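Long-range contacts in seryl-tRNA synthetase (PDB 2DQ0), which probably catalyses the ATP-dependent attachment of serine to tRNA(Ser), and to tRNA(Sec) as the first step toward selenocysteinyl-tRNA: residues K322-A327 with V372-C377; E328-E333 with S405-T410. All coordinates share one frame; numbering follows the deposited sequence.

Interaction 1 (K322-A327 with V372-C377). With SSA (5'-O-(N-(L-seryl)-sulfamoyl)adenosine), chain G.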
# COMPACT_ATOMS: atom_id res chain seq x y z
N LYS A 322 8.59 2.76 28.65
CA LYS A 322 7.87 1.49 28.58
C LYS A 322 7.80 0.90 27.17
O LYS A 322 7.95 -0.32 27.00
CB LYS A 322 6.44 1.63 29.09
CG LYS A 322 6.27 1.99 30.55
CD LYS A 322 4.78 2.07 30.85
CE LYS A 322 4.49 2.71 32.19
NZ LYS A 322 3.04 3.07 32.33
N ILE A 323 7.58 1.75 26.16
CA ILE A 323 7.49 1.21 24.82
C ILE A 323 8.79 0.58 24.34
O ILE A 323 8.75 -0.50 23.71
CB ILE A 323 6.98 2.25 23.80
CG1 ILE A 323 7.98 3.37 23.60
CG2 ILE A 323 5.63 2.79 24.25
CD1 ILE A 323 7.39 4.53 22.81
N ILE A 324 9.93 1.19 24.65
CA ILE A 324 11.21 0.58 24.24
C ILE A 324 11.37 -0.79 24.91
O ILE A 324 11.91 -1.73 24.31
CB ILE A 324 12.44 1.50 24.58
CG1 ILE A 324 13.73 0.87 24.04
CG2 ILE A 324 12.56 1.68 26.08
CD1 ILE A 324 13.83 0.77 22.53
N ARG A 325 10.88 -0.92 26.15
CA ARG A 325 10.98 -2.19 26.86
C ARG A 325 10.01 -3.17 26.23
O ARG A 325 10.25 -4.39 26.22
CB ARG A 325 10.63 -2.01 28.34
CG ARG A 325 11.51 -1.04 29.11
CD ARG A 325 12.79 -1.69 29.62
NE ARG A 325 13.66 -0.74 30.31
CZ ARG A 325 14.82 -1.07 30.87
NH1 ARG A 325 15.26 -2.33 30.81
NH2 ARG A 325 15.56 -0.15 31.48
N ASN A 326 8.91 -2.65 25.72
CA ASN A 326 7.92 -3.51 25.07
C ASN A 326 8.56 -4.13 23.85
O ASN A 326 8.35 -5.31 23.59
CB ASN A 326 6.67 -2.72 24.68
CG ASN A 326 5.77 -2.41 25.87
OD1 ASN A 326 4.81 -1.66 25.75
ND2 ASN A 326 6.08 -3.00 27.02
N ALA A 327 9.34 -3.34 23.10
CA ALA A 327 10.02 -3.87 21.91
C ALA A 327 11.14 -4.81 22.33
O ALA A 327 11.33 -5.86 21.72
CB ALA A 327 10.58 -2.77 21.06
N VAL A 372 14.55 -1.45 15.53
CA VAL A 372 13.40 -0.73 16.09
C VAL A 372 13.80 0.64 16.60
O VAL A 372 14.94 0.87 16.99
CB VAL A 372 12.64 -1.50 17.25
CG1 VAL A 372 13.35 -2.76 17.61
CG2 VAL A 372 12.49 -0.61 18.49
N SER A 373 12.84 1.56 16.60
CA SER A 373 13.04 2.91 17.07
C SER A 373 11.87 3.30 17.98
O SER A 373 10.70 3.02 17.66
CB SER A 373 13.10 3.86 15.88
OG SER A 373 14.24 4.69 15.98
N ALA A 374 12.19 3.92 19.11
CA ALA A 374 11.18 4.39 20.07
C ALA A 374 11.44 5.87 20.34
O ALA A 374 12.49 6.25 20.83
CB ALA A 374 11.29 3.60 21.38
N SER A 375 10.47 6.71 20.01
CA SER A 375 10.63 8.14 20.19
C SER A 375 9.61 8.79 21.13
O SER A 375 8.46 8.36 21.22
CB SER A 375 10.49 8.85 18.83
OG SER A 375 11.36 8.28 17.87
N ASN A 376 10.05 9.81 21.84
CA ASN A 376 9.12 10.55 22.65
C ASN A 376 9.03 11.84 21.84
O ASN A 376 10.01 12.59 21.68
CB ASN A 376 9.65 10.85 24.04
CG ASN A 376 8.66 11.67 24.87
OD1 ASN A 376 7.67 12.20 24.34
ND2 ASN A 376 8.92 11.78 26.16
N CYS A 377 7.87 12.10 21.28
CA CYS A 377 7.73 13.29 20.47
C CYS A 377 7.30 14.53 21.20
O CYS A 377 7.09 15.57 20.57
CB CYS A 377 6.79 13.00 19.31
SG CYS A 377 7.46 11.74 18.23
N10 SSA G . 7.26 5.20 13.48
CA SSA G . 8.66 4.97 13.87
CB SSA G . 8.76 3.88 14.90
OG SSA G . 8.51 2.58 14.35
C9 SSA G . 9.56 4.58 12.71
O9 SSA G . 9.09 4.36 11.59
N8 SSA G . 10.87 4.53 12.95
S1 SSA G . 11.89 4.07 11.79
O1S SSA G . 11.76 5.08 10.75
O2S SSA G . 13.17 3.86 12.45
O5' SSA G . 11.30 2.71 11.28
C5' SSA G . 11.12 1.65 12.19
C4' SSA G . 11.80 0.40 11.73
O4' SSA G . 11.26 -0.05 10.48
C3' SSA G . 13.30 0.45 11.48
O3' SSA G . 13.99 0.40 12.71
C2' SSA G . 13.46 -0.85 10.71
O2' SSA G . 13.36 -2.01 11.51
C1' SSA G . 12.26 -0.76 9.77
N9 SSA G . 12.51 -0.02 8.54
C8 SSA G . 12.60 1.35 8.34
N7 SSA G . 12.85 1.69 7.10
C5 SSA G . 12.93 0.47 6.44
C6 SSA G . 13.19 0.13 5.08
N6 SSA G . 13.42 1.04 4.14
N1 SSA G . 13.19 -1.19 4.74
C2 SSA G . 12.95 -2.11 5.70
N3 SSA G . 12.70 -1.91 7.01
C4 SSA G . 12.72 -0.59 7.31
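Ile323, Ile324 and Ala327 pack against Val372 and Ala374, seating helix 316-333 on the largely antiparallel sheet of the class II aminoacyl-tRNA synthetase catalytic core. Helix 322-327 and strand 372-376 run nearly antiparallel, their axes at 169° and 8.3 Å apart at closest approach. The side chains that meet are all apolar and buried. Ile324 makes much of the contact. Its CB already lies 4.0 Å from Ala374 CB; CG1, anti to the backbone N (chi1 -176°), carries the chain along the strand toward Val372, while CG2 turns away from the sheet. At the tip, CD1 returns to within 4.0 Å of the same Ala374 CB and reaches Val372 CG2 more loosely, so both its CB and its CD1 touch the Ala374 methyl. Ile323 meets that methyl through CG1, also at 4.0 Å, and extends its CD1 toward the carbonyl oxygen of Ser375. The Ala374 methyl thus sits between Ile323 CG1 and Ile324 CD1. One turn beyond Ile323, Ala327 CB touches Val372 CG2 at 3.9 Å. Neighbouring strands enclose the same layer, with Ile323 against Ser405 and Ala327 against Ile358. Ser373, between the two residues that face the helix, turns its side chain the other way, into the seryl-adenylate analogue pocket. There its OG is hydrogen-bonded to Asp357, and its CB lies 3.4 Å from sulfamoyl oxygen O2S of the analogue.

Interaction 2 (E328-E333 with S405-T410). With SSA (5'-O-(N-(L-seryl)-sulfamoyl)adenosine), chain G.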
# COMPACT_ATOMS: atom_id res chain seq x y z
N GLU A 328 11.87 -4.46 23.39
CA GLU A 328 12.95 -5.32 23.88
C GLU A 328 12.45 -6.71 24.24
O GLU A 328 13.14 -7.70 23.98
CB GLU A 328 13.62 -4.72 25.13
CG GLU A 328 14.46 -3.50 24.87
CD GLU A 328 15.18 -3.00 26.09
OE1 GLU A 328 16.03 -3.74 26.62
OE2 GLU A 328 14.91 -1.85 26.50
N GLU A 329 11.26 -6.79 24.83
CA GLU A 329 10.70 -8.08 25.22
C GLU A 329 10.47 -8.97 24.04
O GLU A 329 10.75 -10.18 24.10
CB GLU A 329 9.38 -7.90 25.97
CG GLU A 329 9.52 -7.59 27.45
CD GLU A 329 8.17 -7.36 28.11
OE1 GLU A 329 7.27 -8.19 27.87
OE2 GLU A 329 8.01 -6.38 28.87
N LEU A 330 9.96 -8.39 22.96
CA LEU A 330 9.69 -9.18 21.77
C LEU A 330 10.94 -9.83 21.23
O LEU A 330 10.96 -11.03 20.95
CB LEU A 330 9.05 -8.32 20.68
CG LEU A 330 7.67 -7.80 21.06
CD1 LEU A 330 7.18 -6.86 19.98
CD2 LEU A 330 6.71 -8.98 21.26
N PHE A 331 12.00 -9.04 21.09
CA PHE A 331 13.23 -9.60 20.57
C PHE A 331 13.89 -10.59 21.51
O PHE A 331 14.60 -11.50 21.06
CB PHE A 331 14.17 -8.48 20.13
CG PHE A 331 13.73 -7.83 18.84
CD1 PHE A 331 14.23 -8.29 17.61
CD2 PHE A 331 12.73 -6.83 18.85
CE1 PHE A 331 13.74 -7.77 16.40
CE2 PHE A 331 12.23 -6.30 17.66
CZ PHE A 331 12.74 -6.77 16.42
N GLN A 332 13.66 -10.44 22.81
CA GLN A 332 14.20 -11.42 23.74
C GLN A 332 13.45 -12.74 23.53
O GLN A 332 14.09 -13.81 23.45
CB GLN A 332 14.07 -10.94 25.18
CG GLN A 332 14.95 -9.75 25.48
CD GLN A 332 14.73 -9.20 26.86
OE1 GLN A 332 15.27 -8.15 27.21
NE2 GLN A 332 13.95 -9.90 27.66
N GLU A 333 12.13 -12.70 23.39
CA GLU A 333 11.39 -13.95 23.15
C GLU A 333 11.81 -14.57 21.80
O GLU A 333 11.86 -15.79 21.64
CB GLU A 333 9.87 -13.69 23.17
CG GLU A 333 9.38 -13.14 24.53
CD GLU A 333 7.91 -13.48 24.84
OE1 GLU A 333 7.04 -12.58 24.73
OE2 GLU A 333 7.65 -14.64 25.20
N SER A 405 6.82 3.76 18.67
CA SER A 405 7.90 2.81 18.74
C SER A 405 7.58 1.58 17.94
O SER A 405 6.44 1.09 17.91
CB SER A 405 8.16 2.39 20.18
OG SER A 405 9.17 1.40 20.27
N THR A 406 8.60 1.08 17.28
CA THR A 406 8.44 -0.13 16.52
C THR A 406 8.12 -1.23 17.52
O THR A 406 8.65 -1.23 18.63
CB THR A 406 9.77 -0.53 15.85
OG1 THR A 406 10.34 0.62 15.22
CG2 THR A 406 9.55 -1.64 14.83
N ALA A 407 7.22 -2.13 17.16
CA ALA A 407 6.99 -3.31 17.99
C ALA A 407 7.83 -4.27 17.15
O ALA A 407 8.85 -4.76 17.58
CB ALA A 407 5.53 -3.72 17.99
N ILE A 408 7.41 -4.50 15.91
CA ILE A 408 8.18 -5.34 15.00
C ILE A 408 8.03 -4.92 13.54
O ILE A 408 6.93 -4.85 13.00
CB ILE A 408 7.78 -6.82 15.05
CG1 ILE A 408 8.21 -7.45 16.36
CG2 ILE A 408 8.43 -7.56 13.86
CD1 ILE A 408 7.84 -8.96 16.46
N ALA A 409 9.15 -4.64 12.90
CA ALA A 409 9.09 -4.31 11.49
C ALA A 409 9.56 -5.68 10.97
O ALA A 409 10.72 -6.05 11.16
CB ALA A 409 10.07 -3.19 11.16
N THR A 410 8.66 -6.44 10.35
CA THR A 410 8.98 -7.80 9.88
C THR A 410 10.21 -7.93 9.00
O THR A 410 10.97 -8.88 9.14
CB THR A 410 7.78 -8.45 9.14
OG1 THR A 410 7.56 -7.78 7.90
CG2 THR A 410 6.52 -8.35 9.97
N10 SSA G . 7.26 5.20 13.48
CA SSA G . 8.66 4.97 13.87
CB SSA G . 8.76 3.88 14.90
OG SSA G . 8.51 2.58 14.35
C9 SSA G . 9.56 4.58 12.71
O9 SSA G . 9.09 4.36 11.59
N8 SSA G . 10.87 4.53 12.95
S1 SSA G . 11.89 4.07 11.79
O1S SSA G . 11.76 5.08 10.75
O2S SSA G . 13.17 3.86 12.45
O5' SSA G . 11.30 2.71 11.28
C5' SSA G . 11.12 1.65 12.19
C4' SSA G . 11.80 0.40 11.73
O4' SSA G . 11.26 -0.05 10.48
C3' SSA G . 13.30 0.45 11.48
O3' SSA G . 13.99 0.40 12.71
C2' SSA G . 13.46 -0.85 10.71
O2' SSA G . 13.36 -2.01 11.51
C1' SSA G . 12.26 -0.76 9.77
N9 SSA G . 12.51 -0.02 8.54
C8 SSA G . 12.60 1.35 8.34
N7 SSA G . 12.85 1.69 7.10
C5 SSA G . 12.93 0.47 6.44
C6 SSA G . 13.19 0.13 5.08
N6 SSA G . 13.42 1.04 4.14
N1 SSA G . 13.19 -1.19 4.74
C2 SSA G . 12.95 -2.11 5.70
N3 SSA G . 12.70 -1.91 7.01
C4 SSA G . 12.72 -0.59 7.31
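With CD1 anti to CA (chi2 174°), Leu330 meets Ile408, whose CG1 is anti to the carbonyl carbon (chi1 -70°), at 3.8 Å between Leu330 CD1 and Ile408 CG1. The two branched chains cross obliquely. The same Leu330 CD1 also touches the backbone, 3.6 Å from Ala407 O and 4.1 Å from Ala407 CB, so a single methyl packs against the outside of the bend at Ala407. Phe331 approaches that carbonyl from another side; its CE2 is 3.7 Å from Ala407 O, which lies at the ring edge, near the ring plane. Phe202 of helix 190-209 touches both Leu330 and Ile408, while Phe331 continues onto Val371 and Val372. The corner is a classic beta bulge, Ala407 and Ile408 both facing Val305 on the neighbouring strand. Just before it, the buried Ser405 OG bonds to Thr406 O at 3.1 Å, with the hydroxyl tilted 31° from the carbonyl plane. The opposite side of the segment serves the ligand: Thr406 OG1 takes the N-H of Ser373 and is hydrogen-bonded at 2.8 Å to the seryl hydroxyl OG of the analogue, consistent with its predicted role in serine binding. Farther on, Ala409, at the N-cap position of helix 410-420, brings its CB to 3.4 Å from ribose O4' of the analogue. A strand that lines the ligand pocket, is broken by a bulge and then leads into a helix matches motif 3 of class II synthetases.

Followed from the N terminus, the chain passes the long helices 28-65 and 72-103 and strands 273-282 and 301-311 before helix 316-333 supplies the first half of both contacts, 322-327 to interaction 1 and 328-333 to interaction 2. Strand 354-362 and its hairpin partner 367-376 follow; interaction 1 then closes a loop of 44 intervening residues. The chain continues through strands 387-390 and 398-406 before interaction 2 closes its longer loop of 71. Because the segments alternate, the two loops cross instead of nesting. Their strands are antiparallel neighbours, joined by a probable hydrogen bond from Thr406 N to Ser373 O (2.9 Å). One helix therefore backs two adjacent strands, and both contribute residues to the adenylate pocket.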